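Local coordinates for malonyl CoA-acyl carrier protein transacylase (Burkholderia pseudomallei 1710b, PDB 3EZO) that probably catalyses the transfer of malonyl groups from malonyl-CoA to the holo form of acyl carrier protein, supplying the chain-extending unit of fatty acid synthesis, at residues 205-210 and 254-259; 136-141 and 172-177; 128-133 and 212-217; 238-243 and 260-265; 16-21 and 67-72. All coordinates share one frame; numbering follows the deposited sequence.

Contact 1. Residues 205-210 and 254-259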
# COMPACT_ATOMS: atom_id res chain seq x y z
N PRO A 205 5.31 13.16 -6.67
CA PRO A 205 4.16 12.69 -7.48
C PRO A 205 4.13 11.19 -7.65
O PRO A 205 4.27 10.66 -8.78
CB PRO A 205 4.43 13.36 -8.82
CG PRO A 205 5.90 13.32 -8.96
CD PRO A 205 6.45 13.49 -7.56
N PHE A 206 3.95 10.48 -6.55
CA PHE A 206 3.99 9.04 -6.55
C PHE A 206 2.96 8.43 -7.50
O PHE A 206 1.82 8.92 -7.65
CB PHE A 206 3.68 8.50 -5.13
CG PHE A 206 4.67 8.92 -4.07
CD1 PHE A 206 5.96 9.32 -4.36
CD2 PHE A 206 4.29 8.84 -2.74
CE1 PHE A 206 6.84 9.68 -3.36
CE2 PHE A 206 5.19 9.22 -1.72
CZ PHE A 206 6.45 9.63 -2.04
N HIS A 207 3.37 7.34 -8.14
CA HIS A 207 2.53 6.54 -9.01
C HIS A 207 2.17 7.26 -10.32
O HIS A 207 1.40 6.73 -11.10
CB HIS A 207 1.31 6.00 -8.24
CG HIS A 207 1.71 5.04 -7.16
ND1 HIS A 207 2.20 3.78 -7.44
CD2 HIS A 207 1.71 5.15 -5.80
CE1 HIS A 207 2.52 3.17 -6.30
NE2 HIS A 207 2.22 3.98 -5.29
N SER A 208 2.79 8.42 -10.56
CA SER A 208 2.78 9.11 -11.86
C SER A 208 3.99 8.73 -12.71
O SER A 208 5.02 8.28 -12.20
CB SER A 208 2.74 10.63 -11.71
OG SER A 208 4.02 11.18 -11.40
N SER A 209 3.84 8.91 -14.02
CA SER A 209 4.94 8.70 -14.96
C SER A 209 6.15 9.55 -14.67
O SER A 209 7.26 9.22 -15.09
CB SER A 209 4.45 8.96 -16.40
OG SER A 209 3.94 10.28 -16.55
N LEU A 210 5.98 10.66 -13.93
CA LEU A 210 7.14 11.46 -13.48
C LEU A 210 8.08 10.70 -12.56
O LEU A 210 9.25 11.05 -12.44
CB LEU A 210 6.72 12.74 -12.82
CG LEU A 210 5.71 13.58 -13.59
CD1 LEU A 210 5.51 14.88 -12.77
CD2 LEU A 210 6.23 13.80 -14.96
N VAL A 254 8.74 -2.83 -10.03
CA VAL A 254 9.45 -1.71 -10.71
C VAL A 254 8.42 -0.74 -11.31
O VAL A 254 8.46 0.49 -11.05
CB VAL A 254 10.44 -2.25 -11.79
CG1 VAL A 254 10.91 -1.15 -12.78
CG2 VAL A 254 11.64 -2.96 -11.13
N ARG A 255 7.46 -1.29 -12.07
CA ARG A 255 6.48 -0.47 -12.76
C ARG A 255 5.48 0.12 -11.80
O ARG A 255 4.92 1.23 -12.03
CB ARG A 255 5.81 -1.25 -13.90
CG ARG A 255 6.74 -1.45 -15.11
CD ARG A 255 6.06 -2.18 -16.29
NE ARG A 255 5.72 -3.55 -15.93
CZ ARG A 255 4.50 -4.01 -15.69
NH1 ARG A 255 3.45 -3.24 -15.80
NH2 ARG A 255 4.34 -5.30 -15.32
N GLN A 256 5.25 -0.58 -10.69
CA GLN A 256 4.26 -0.12 -9.71
C GLN A 256 4.52 1.31 -9.24
O GLN A 256 3.58 2.08 -9.06
CB GLN A 256 4.26 -1.03 -8.50
CG GLN A 256 3.15 -0.78 -7.46
CD GLN A 256 3.53 -1.06 -6.02
OE1 GLN A 256 4.59 -0.63 -5.53
NE2 GLN A 256 2.60 -1.66 -5.29
N ALA A 257 5.79 1.64 -9.05
CA ALA A 257 6.16 2.89 -8.40
C ALA A 257 5.78 4.10 -9.22
O ALA A 257 5.53 5.17 -8.65
CB ALA A 257 7.63 2.90 -8.08
N ALA A 258 5.72 3.93 -10.54
CA ALA A 258 5.49 5.05 -11.44
C ALA A 258 4.24 4.79 -12.26
O ALA A 258 4.05 5.43 -13.31
CB ALA A 258 6.70 5.28 -12.36
N GLY A 259 3.41 3.88 -11.78
CA GLY A 259 2.15 3.53 -12.46
C GLY A 259 1.00 3.40 -11.48
O GLY A 259 1.22 3.37 -10.26

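Contact 2. Residues 136-141 and 172-177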
# COMPACT_ATOMS: atom_id res chain seq x y z
N GLY A 136 6.21 18.23 -8.05
CA GLY A 136 4.89 17.65 -8.09
C GLY A 136 4.31 17.24 -6.78
O GLY A 136 4.94 17.41 -5.72
N GLY A 137 3.12 16.65 -6.87
CA GLY A 137 2.37 16.18 -5.71
C GLY A 137 1.20 15.31 -6.09
O GLY A 137 1.13 14.76 -7.20
N MET A 138 0.27 15.21 -5.14
CA MET A 138 -0.87 14.33 -5.21
C MET A 138 -2.14 15.04 -4.71
O MET A 138 -2.05 16.00 -3.89
CB MET A 138 -0.58 13.12 -4.33
CG MET A 138 0.64 12.31 -4.75
SD MET A 138 0.73 10.71 -3.92
CE MET A 138 -0.18 9.61 -5.01
N ALA A 139 -3.30 14.58 -5.18
CA ALA A 139 -4.58 15.11 -4.70
C ALA A 139 -5.65 14.04 -4.66
O ALA A 139 -5.62 13.10 -5.44
CB ALA A 139 -5.05 16.29 -5.57
N ALA A 140 -6.62 14.24 -3.78
CA ALA A 140 -7.73 13.31 -3.57
C ALA A 140 -8.96 13.89 -4.19
O ALA A 140 -9.34 15.01 -3.90
CB ALA A 140 -7.95 13.04 -2.07
N ILE A 141 -9.60 13.11 -5.05
CA ILE A 141 -10.83 13.53 -5.71
C ILE A 141 -11.94 12.60 -5.28
O ILE A 141 -11.85 11.37 -5.45
CB ILE A 141 -10.72 13.47 -7.24
CG1 ILE A 141 -9.35 13.98 -7.69
CG2 ILE A 141 -11.92 14.24 -7.84
CD1 ILE A 141 -9.11 15.48 -7.53
N GLN A 172 -13.71 7.43 -5.47
CA GLN A 172 -12.57 7.78 -4.66
C GLN A 172 -11.24 7.51 -5.43
O GLN A 172 -10.83 6.36 -5.62
CB GLN A 172 -12.67 6.99 -3.36
CG GLN A 172 -11.57 7.20 -2.45
CD GLN A 172 -11.91 6.75 -0.98
OE1 GLN A 172 -13.08 6.47 -0.62
NE2 GLN A 172 -10.88 6.68 -0.16
N VAL A 173 -10.64 8.60 -5.92
CA VAL A 173 -9.49 8.53 -6.83
C VAL A 173 -8.45 9.53 -6.41
O VAL A 173 -8.75 10.68 -6.11
CB VAL A 173 -9.92 8.73 -8.31
CG1 VAL A 173 -8.72 8.62 -9.24
CG2 VAL A 173 -11.05 7.77 -8.69
N VAL A 174 -7.20 9.07 -6.35
CA VAL A 174 -6.09 9.95 -6.12
C VAL A 174 -5.39 10.22 -7.45
O VAL A 174 -5.10 9.30 -8.21
CB VAL A 174 -5.10 9.36 -5.08
CG1 VAL A 174 -3.82 10.20 -4.91
CG2 VAL A 174 -5.84 9.12 -3.65
N ILE A 175 -5.04 11.48 -7.68
CA ILE A 175 -4.28 11.89 -8.87
C ILE A 175 -2.91 12.39 -8.45
O ILE A 175 -2.69 12.70 -7.28
CB ILE A 175 -5.04 13.00 -9.65
CG1 ILE A 175 -5.12 14.32 -8.86
CG2 ILE A 175 -6.47 12.50 -9.97
CD1 ILE A 175 -5.68 15.59 -9.67
N ALA A 176 -2.00 12.46 -9.41
CA ALA A 176 -0.61 12.80 -9.16
C ALA A 176 0.01 13.36 -10.43
O ALA A 176 -0.37 12.98 -11.53
CB ALA A 176 0.17 11.58 -8.67
N GLY A 177 0.98 14.24 -10.25
CA GLY A 177 1.72 14.87 -11.39
C GLY A 177 2.35 16.18 -10.96
O GLY A 177 2.73 16.34 -9.79

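Contact 3. Residues 128-133 and 212-217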
# COMPACT_ATOMS: atom_id res chain seq x y z
N GLN A 128 11.07 9.29 -3.18
CA GLN A 128 11.11 10.65 -2.64
C GLN A 128 12.09 11.55 -3.44
O GLN A 128 11.95 12.75 -3.43
CB GLN A 128 11.45 10.61 -1.14
CG GLN A 128 11.39 11.96 -0.43
CD GLN A 128 10.00 12.58 -0.47
OE1 GLN A 128 9.88 13.77 -0.79
NE2 GLN A 128 8.93 11.76 -0.22
N THR A 129 13.10 10.97 -4.08
CA THR A 129 14.09 11.75 -4.79
C THR A 129 14.08 11.60 -6.34
O THR A 129 15.05 12.02 -7.00
CB THR A 129 15.44 11.37 -4.25
OG1 THR A 129 15.68 9.99 -4.51
CG2 THR A 129 15.48 11.64 -2.72
N ALA A 130 13.03 11.00 -6.90
CA ALA A 130 12.97 10.78 -8.35
C ALA A 130 12.93 12.12 -9.11
O ALA A 130 13.60 12.27 -10.13
CB ALA A 130 11.79 9.92 -8.73
N VAL A 131 12.17 13.08 -8.59
CA VAL A 131 12.04 14.38 -9.23
C VAL A 131 12.46 15.48 -8.27
O VAL A 131 12.41 15.31 -7.03
CB VAL A 131 10.62 14.64 -9.77
CG1 VAL A 131 10.17 13.50 -10.70
CG2 VAL A 131 9.64 14.80 -8.69
N PRO A 132 12.89 16.62 -8.83
CA PRO A 132 13.34 17.67 -7.95
C PRO A 132 12.26 18.18 -7.00
O PRO A 132 11.07 18.11 -7.28
CB PRO A 132 13.82 18.75 -8.91
CG PRO A 132 14.25 17.98 -10.16
CD PRO A 132 13.14 16.95 -10.25
N VAL A 133 12.70 18.69 -5.86
CA VAL A 133 11.81 19.17 -4.82
C VAL A 133 10.81 20.18 -5.37
O VAL A 133 11.19 21.06 -6.16
CB VAL A 133 12.63 19.85 -3.67
CG1 VAL A 133 11.70 20.50 -2.60
CG2 VAL A 133 13.59 18.82 -3.04
N LYS A 212 9.37 7.77 -13.10
CA LYS A 212 10.16 6.76 -13.79
C LYS A 212 11.57 6.55 -13.20
O LYS A 212 12.06 5.41 -13.19
CB LYS A 212 10.32 7.11 -15.27
CG LYS A 212 11.31 6.24 -16.04
CD LYS A 212 11.59 6.80 -17.43
CE LYS A 212 12.68 6.03 -18.18
NZ LYS A 212 14.03 6.10 -17.62
N PRO A 213 12.24 7.64 -12.75
CA PRO A 213 13.58 7.42 -12.22
C PRO A 213 13.59 6.53 -10.98
O PRO A 213 14.50 5.77 -10.80
CB PRO A 213 14.09 8.84 -11.92
CG PRO A 213 13.25 9.77 -12.84
CD PRO A 213 11.94 9.09 -12.99
N ALA A 214 12.52 6.53 -10.19
CA ALA A 214 12.41 5.65 -9.05
C ALA A 214 12.33 4.20 -9.53
O ALA A 214 12.98 3.32 -8.95
CB ALA A 214 11.19 6.04 -8.18
N SER A 215 11.53 3.96 -10.57
CA SER A 215 11.44 2.63 -11.17
C SER A 215 12.80 2.13 -11.62
O SER A 215 13.14 0.97 -11.43
CB SER A 215 10.46 2.61 -12.38
OG SER A 215 9.14 2.79 -11.91
N ASP A 216 13.60 3.03 -12.20
CA ASP A 216 14.90 2.63 -12.69
C ASP A 216 15.84 2.21 -11.55
O ASP A 216 16.56 1.24 -11.69
CB ASP A 216 15.54 3.76 -13.51
CG ASP A 216 14.79 4.01 -14.81
OD1 ASP A 216 14.24 3.03 -15.35
OD2 ASP A 216 14.74 5.17 -15.27
N LYS A 217 15.82 2.94 -10.45
CA LYS A 217 16.62 2.59 -9.27
C LYS A 217 16.13 1.27 -8.66
O LYS A 217 16.94 0.43 -8.26
CB LYS A 217 16.55 3.72 -8.24
CG LYS A 217 17.28 5.00 -8.64
CD LYS A 217 16.98 6.13 -7.58
CE LYS A 217 15.47 6.62 -7.67
NZ LYS A 217 15.06 8.04 -7.27

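Contact 4. Residues 238-243 and 260-265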
# COMPACT_ATOMS: atom_id res chain seq x y z
N ILE A 238 -0.31 -3.11 -10.36
CA ILE A 238 -0.04 -2.50 -11.69
C ILE A 238 -0.84 -3.19 -12.80
O ILE A 238 -1.47 -2.51 -13.62
CB ILE A 238 1.47 -2.46 -11.99
CG1 ILE A 238 1.77 -1.52 -13.19
CG2 ILE A 238 2.06 -3.87 -12.21
CD1 ILE A 238 1.73 -0.04 -12.90
N ASP A 239 -0.89 -4.52 -12.79
CA ASP A 239 -1.49 -5.25 -13.85
C ASP A 239 -2.76 -6.01 -13.44
O ASP A 239 -3.45 -6.56 -14.28
CB ASP A 239 -0.49 -6.24 -14.42
CG ASP A 239 0.71 -5.57 -15.08
OD1 ASP A 239 0.65 -4.38 -15.47
OD2 ASP A 239 1.73 -6.28 -15.23
N VAL A 240 -3.10 -6.02 -12.15
CA VAL A 240 -4.15 -6.89 -11.65
C VAL A 240 -3.91 -8.35 -12.11
O VAL A 240 -4.84 -9.06 -12.48
CB VAL A 240 -5.54 -6.38 -12.05
CG1 VAL A 240 -6.59 -6.95 -11.15
CG2 VAL A 240 -5.59 -4.80 -12.03
N ALA A 241 -2.65 -8.79 -12.04
CA ALA A 241 -2.24 -10.10 -12.49
C ALA A 241 -1.69 -10.88 -11.31
O ALA A 241 -1.07 -10.31 -10.40
CB ALA A 241 -1.15 -9.99 -13.57
N VAL A 242 -1.89 -12.18 -11.38
CA VAL A 242 -1.26 -13.16 -10.50
C VAL A 242 -0.14 -13.84 -11.29
O VAL A 242 -0.40 -14.57 -12.22
CB VAL A 242 -2.31 -14.24 -10.02
CG1 VAL A 242 -1.63 -15.28 -9.10
CG2 VAL A 242 -3.47 -13.56 -9.33
N VAL A 243 1.11 -13.55 -10.92
CA VAL A 243 2.27 -14.06 -11.59
C VAL A 243 3.07 -14.88 -10.59
O VAL A 243 3.07 -14.53 -9.38
CB VAL A 243 3.12 -12.90 -12.21
CG1 VAL A 243 2.31 -12.14 -13.28
CG2 VAL A 243 3.62 -11.94 -11.17
N PRO A 260 -0.24 3.33 -12.03
CA PRO A 260 -1.47 3.35 -11.25
C PRO A 260 -1.69 2.14 -10.37
O PRO A 260 -1.48 1.02 -10.77
CB PRO A 260 -2.56 3.45 -12.31
CG PRO A 260 -1.90 2.97 -13.56
CD PRO A 260 -0.52 3.35 -13.47
N VAL A 261 -2.14 2.41 -9.15
CA VAL A 261 -2.52 1.39 -8.20
C VAL A 261 -3.98 1.08 -8.46
O VAL A 261 -4.86 1.91 -8.18
CB VAL A 261 -2.25 1.85 -6.74
CG1 VAL A 261 -2.71 0.81 -5.74
CG2 VAL A 261 -0.72 2.13 -6.59
N ARG A 262 -4.23 -0.11 -9.00
CA ARG A 262 -5.58 -0.46 -9.47
C ARG A 262 -6.30 -1.24 -8.38
O ARG A 262 -6.60 -2.43 -8.51
CB ARG A 262 -5.50 -1.22 -10.78
CG ARG A 262 -4.96 -0.31 -11.91
CD ARG A 262 -4.47 -1.07 -13.14
NE ARG A 262 -5.54 -1.75 -13.86
CZ ARG A 262 -5.33 -2.65 -14.81
NH1 ARG A 262 -4.10 -2.96 -15.20
NH2 ARG A 262 -6.35 -3.22 -15.41
N TRP A 263 -6.55 -0.55 -7.29
CA TRP A 263 -6.93 -1.25 -6.07
C TRP A 263 -8.35 -1.84 -6.15
O TRP A 263 -8.58 -2.99 -5.75
CB TRP A 263 -6.77 -0.37 -4.83
CG TRP A 263 -7.09 -1.16 -3.60
CD1 TRP A 263 -8.19 -1.03 -2.80
CD2 TRP A 263 -6.35 -2.29 -3.09
NE1 TRP A 263 -8.15 -1.97 -1.80
CE2 TRP A 263 -7.04 -2.76 -1.95
CE3 TRP A 263 -5.17 -2.92 -3.47
CZ2 TRP A 263 -6.58 -3.86 -1.19
CZ3 TRP A 263 -4.73 -4.00 -2.73
CH2 TRP A 263 -5.45 -4.48 -1.61
N VAL A 264 -9.28 -1.06 -6.66
CA VAL A 264 -10.63 -1.55 -6.93
C VAL A 264 -10.56 -2.86 -7.69
O VAL A 264 -11.14 -3.86 -7.29
CB VAL A 264 -11.49 -0.48 -7.70
CG1 VAL A 264 -12.84 -1.07 -8.20
CG2 VAL A 264 -11.71 0.73 -6.83
N GLU A 265 -9.80 -2.90 -8.77
CA GLU A 265 -9.70 -4.09 -9.60
C GLU A 265 -9.08 -5.28 -8.90
O GLU A 265 -9.46 -6.43 -9.15
CB GLU A 265 -8.92 -3.74 -10.88
CG GLU A 265 -9.72 -2.85 -11.82
CD GLU A 265 -8.90 -2.36 -12.98
OE1 GLU A 265 -8.18 -1.35 -12.82
OE2 GLU A 265 -8.92 -3.03 -14.04

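Contact 5. Residues 16-21 and 67-72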
# COMPACT_ATOMS: atom_id res chain seq x y z
N PRO A 16 -2.14 -2.94 4.19
CA PRO A 16 -2.11 -1.47 4.01
C PRO A 16 -0.73 -0.90 3.69
O PRO A 16 0.29 -1.54 3.87
CB PRO A 16 -2.64 -0.95 5.36
CG PRO A 16 -2.20 -2.02 6.36
CD PRO A 16 -2.29 -3.32 5.61
N GLY A 17 -0.69 0.31 3.15
CA GLY A 17 0.57 0.98 2.89
C GLY A 17 0.64 2.28 3.66
O GLY A 17 0.01 2.41 4.74
N GLN A 18 1.39 3.23 3.10
CA GLN A 18 1.63 4.51 3.73
C GLN A 18 0.32 5.22 3.99
O GLN A 18 -0.58 5.20 3.17
CB GLN A 18 2.42 5.45 2.82
CG GLN A 18 3.85 5.25 2.80
CD GLN A 18 4.57 6.23 1.82
OE1 GLN A 18 5.26 5.80 0.90
NE2 GLN A 18 4.39 7.52 2.04
N GLY A 19 0.27 5.94 5.10
CA GLY A 19 -0.93 6.68 5.43
C GLY A 19 -1.75 5.97 6.47
O GLY A 19 -2.72 6.54 6.96
N SER A 20 -1.42 4.71 6.81
CA SER A 20 -2.22 3.97 7.81
C SER A 20 -1.55 3.96 9.18
O SER A 20 -2.08 3.37 10.12
CB SER A 20 -2.48 2.52 7.36
OG SER A 20 -3.32 2.45 6.23
N GLN A 21 -0.40 4.61 9.29
CA GLN A 21 0.39 4.55 10.52
C GLN A 21 -0.10 5.58 11.55
O GLN A 21 -0.74 6.54 11.19
CB GLN A 21 1.89 4.74 10.23
CG GLN A 21 2.37 6.17 9.84
CD GLN A 21 1.94 6.64 8.43
OE1 GLN A 21 1.48 5.86 7.57
NE2 GLN A 21 2.09 7.94 8.21
N ASN A 67 10.87 6.21 6.85
CA ASN A 67 10.45 5.44 8.03
C ASN A 67 9.09 4.82 7.81
O ASN A 67 8.88 3.68 8.18
CB ASN A 67 10.32 6.33 9.28
CG ASN A 67 11.63 6.71 9.84
OD1 ASN A 67 12.64 6.00 9.68
ND2 ASN A 67 11.63 7.83 10.58
N THR A 68 8.15 5.59 7.26
CA THR A 68 6.78 5.12 7.12
C THR A 68 6.73 3.78 6.33
O THR A 68 6.03 2.87 6.73
CB THR A 68 5.85 6.18 6.49
OG1 THR A 68 6.02 7.43 7.15
CG2 THR A 68 4.41 5.77 6.61
N GLN A 69 7.49 3.65 5.23
CA GLN A 69 7.38 2.45 4.40
C GLN A 69 7.87 1.17 5.15
O GLN A 69 7.10 0.21 5.28
CB GLN A 69 8.07 2.66 3.03
CG GLN A 69 7.27 3.63 2.15
CD GLN A 69 7.63 3.58 0.70
OE1 GLN A 69 8.14 2.58 0.20
NE2 GLN A 69 7.36 4.68 0.00
N PRO A 70 9.08 1.20 5.72
CA PRO A 70 9.45 0.05 6.57
C PRO A 70 8.60 -0.12 7.85
O PRO A 70 8.37 -1.24 8.28
CB PRO A 70 10.92 0.27 6.88
CG PRO A 70 11.32 1.66 6.28
CD PRO A 70 10.19 2.17 5.49
N VAL A 71 8.11 0.97 8.43
CA VAL A 71 7.20 0.88 9.55
C VAL A 71 5.90 0.15 9.19
O VAL A 71 5.40 -0.67 9.98
CB VAL A 71 6.89 2.27 10.18
CG1 VAL A 71 5.62 2.20 11.02
CG2 VAL A 71 8.11 2.79 11.00
N MET A 72 5.34 0.45 8.02
CA MET A 72 4.07 -0.14 7.64
C MET A 72 4.20 -1.61 7.20
O MET A 72 3.27 -2.39 7.39
CB MET A 72 3.32 0.67 6.59
CG MET A 72 2.60 1.87 7.10
SD MET A 72 1.49 1.55 8.46
CE MET A 72 0.29 0.37 7.75
O HOH W 1 2.05 -3.31 5.05

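Contact 1. Residues 205-210 and 254-259
His207, the histidine of the predicted Ser-His site of this FabD-type acyltransferase, sets its ring against the turn following helix 246-256. It is the third residue of a type II beta turn, Pro205 to Ser208, and its positive phi (70°) is the usual one there. Two backbone carbonyls of the facing type I turn, Gln256 to Gly259, converge on the ND1 edge of the imidazole. His207 ND1 donates to Gln256 O at 2.7 Å, with that oxygen in the ring plane, and to Gly259 O at 3.0 Å, with this second acceptor tilted somewhat out of it. Neither bond is straight, since one N-H is shared between them. Gln256 O also takes the N-H of Gly259, which reaches it from the other face of its carbonyl plane. This double grip restrains rotation of the ring and directs NE2 to Ser98, whose OG hydrogen-bonds to it. Further support comes from the main chain, where His207 N lies 3.1 Å from Ala257 O in a weak bond. The Gln256 amide turns away to Asn237, Arg123 and the carbonyl of Ser98. Ala258, the next most covered residue, packs against the backbone of His207 and Ser208. The methyl of Ala258 rests by the turn, CB lying 3.4 Å from Ser208 O.

Contact 2. Residues 136-141 and 172-177
Met138 and Val174 interlock diagonally on one face of the antiparallel pair 136-141 and 172-176, the two inner strands of the four-stranded sheet in the ferredoxin-like small subdomain. The Met138 chain rises from its strand and bends at chi3 (90°), which swings CE over the neighbouring strand to rest 3.7 Å from Val174 CG1. The hollow under that hook is filled by the methyl of Ala176, whose CB lies 4.0 Å from Met138 CG. The opposite face carries Ala139, Ile141, Val173 and Ile175. Here the small Ala139 makes the dip and Ile175 the bump: Ile175 CG1 leans against Ala139 CB at 3.8 Å, while Ile175 CG2 abuts Ile141 CG1 and the two CD1 tips meet. Helices 146-156 and 179-191 cover this side, Val149 and Ile182 both touching Ile175; the Met138 side looks instead toward Val165, Val202 and Phe206, near the predicted active-site histidine. Paired backbone bonds at Ala139-Ile175, Ile141-Val173 and Gly137-Gly177 hold the strands in register. At the glycine end, where no side chain intervenes, Gly136 CA comes to 3.0 Å from Gly177 O.

Contact 3. Residues 128-133 and 212-217
The first turns of helix 212-223 dock against the loop that leaves helix 113-128, with Ala130 meeting Pro213 and Ala214 and Lys217 reaching back across Thr129. Ala130 points its methyl toward the helix: CB sits 4.0 Å from Ala214 CB and 4.1 Å from Pro213 CB, a small knob between two neighbouring side chains. The Pro213 ring also edges up to the loop backbone, its CG 3.7 Å from Ala130 O. Because Pro213 lies in the opening turn of its helix, its lack of an N-H costs no helical bond. One turn on, the Lys217 chain bends at chi3 (-70°), which carries the ammonium alongside the loop. Its firmer partner is the carbonyl of Ala126, near the end of helix 113-128; the bond from Lys217 NZ to Thr129 OG1, 3.4 Å long, is weak. The Thr129 hydroxyl itself bonds back to the carbonyl of Gln125. Away from the interface, Lys212 NZ and Asp216 OD2 form a salt bridge one turn apart, at 2.6 Å. A positive charge near the last carbonyls of helix 113-128 would probably be favoured by its dipole, and the contact as a whole joins the start of one helix to the loop that leaves another.

Contact 4. Residues 238-243 and 260-265
Two torsions place the Arg262 guanidinium beside Val240: chi1 (-66°) sets CG anti to the carbonyl carbon, and the chain then bends at chi3 (67°) so that the flat end turns across the loop 238-243. Val240 answers with a backbone in the left-handed helical region (phi 51°), its side chain pointing at the helix start. Its CG2 methyl sits over the centre of one guanidinium face, 3.5 Å from Arg262 CZ, while the other methyl, CG1, lies 3.5 Å from Glu265 O. The edge of the guanidinium does the polar work. Arg262 NH1 donates to Ile238 O at 3.1 Å, slightly out of the guanidinium plane, and tethers the loop backbone. Glu265 is gripped side-on by two nitrogens, Arg262 NE to Glu265 OE1 at 2.9 Å and Arg262 NH2 to Glu265 OE2 at 2.9 Å, so the group is fixed flat beneath the valine methyl. Since Arg262 occupies the N-cap position of helix 263-272, this salt bridge spans the helix's first turn. At the start of both segments, Ile238 CD1 lies 4.1 Å from Pro260 CD. The Asp239 carboxylate turns the other way, to a salt bridge with Arg255 of helix 246-256. The contact thus joins the loop after strand 233-234 to the start of helix 263-272, with Val240 also touching His269 farther along that helix, Val261 bonded through its backbone to strand 162-169, and Trp263 packed against helix 286-294.

Contact 5. Residues 16-21 and 67-72
Met72 curls its thioether against the 16-21 loop, overlapping Pro16, Ser20 and Gln21; this loop carries the Gly-Gln-Gly-Ser-Gln sequence characteristic of FabD-type acyltransferases and follows the first strand of the parallel sheet. Bends at chi2 (-53°) and chi3 (-61°) fold the methionine back on itself, bringing CE to 3.5 Å from Ser20 CB and 3.7 Å from Pro16 CG. The sulphur lies alongside Gln21, SD to CB 3.7 Å. The loop itself is a type II turn from Gly17 to Ser20, with Gly19 at the positive-phi position. Gln21 steadies it from within: its OE1 accepts Gly19 N at 2.8 Å, on a lone pair in the amide plane. The folded amide lies across the Thr68 methyl, a tight meeting with Gln21 OE1 only 3.1 Å from Thr68 CG2; Gln21 NE2 bonds to Asn63, and the threonine hydroxyl mainly to the carbonyl of Leu62. The extended Gln18 chain crosses Gln69 at a slant, amide planes 31° apart. The bond from Gln69 NE2 to Gln18 OE1 is so short that its exact geometry is doubtful, while Gln69 OE1 is bonded to Arg123. In relatives the backbone N-H of the glutamine equivalent to Gln18 helps form the oxyanion hole, and a similar role is plausible here, since Gly17 lies beside the nucleophile elbow of Ser98. At the far end of the contact one water donates to both Pro16 O and Met72 O, 2.8 Å from each oxygen.

In the fold
Contacts 1, 2 and 5 are buried, whereas contacts 3 and 4 lie nearer the surface and draw on lysine and arginine side chains. Contact 2 is antiparallel sheet pairing with apolar packing on both faces within the small subdomain; contact 1 brings the loop leaving that subdomain onto helix 246-256, and its Phe206 carbonyl packs against Met138 and Ala176. Contact 3 holds the next helix, 212-223, and is linked to contact 1 by Ser215, which bonds to Val254. Segment 260-265 of contact 4 follows directly on 254-259, and Asp239 is salt-bridged to Arg255 of contact 1. Contact 5 belongs to the parallel-sheet core and approaches contact 1 where Gln18 touches Phe206, on the predicted active-site side.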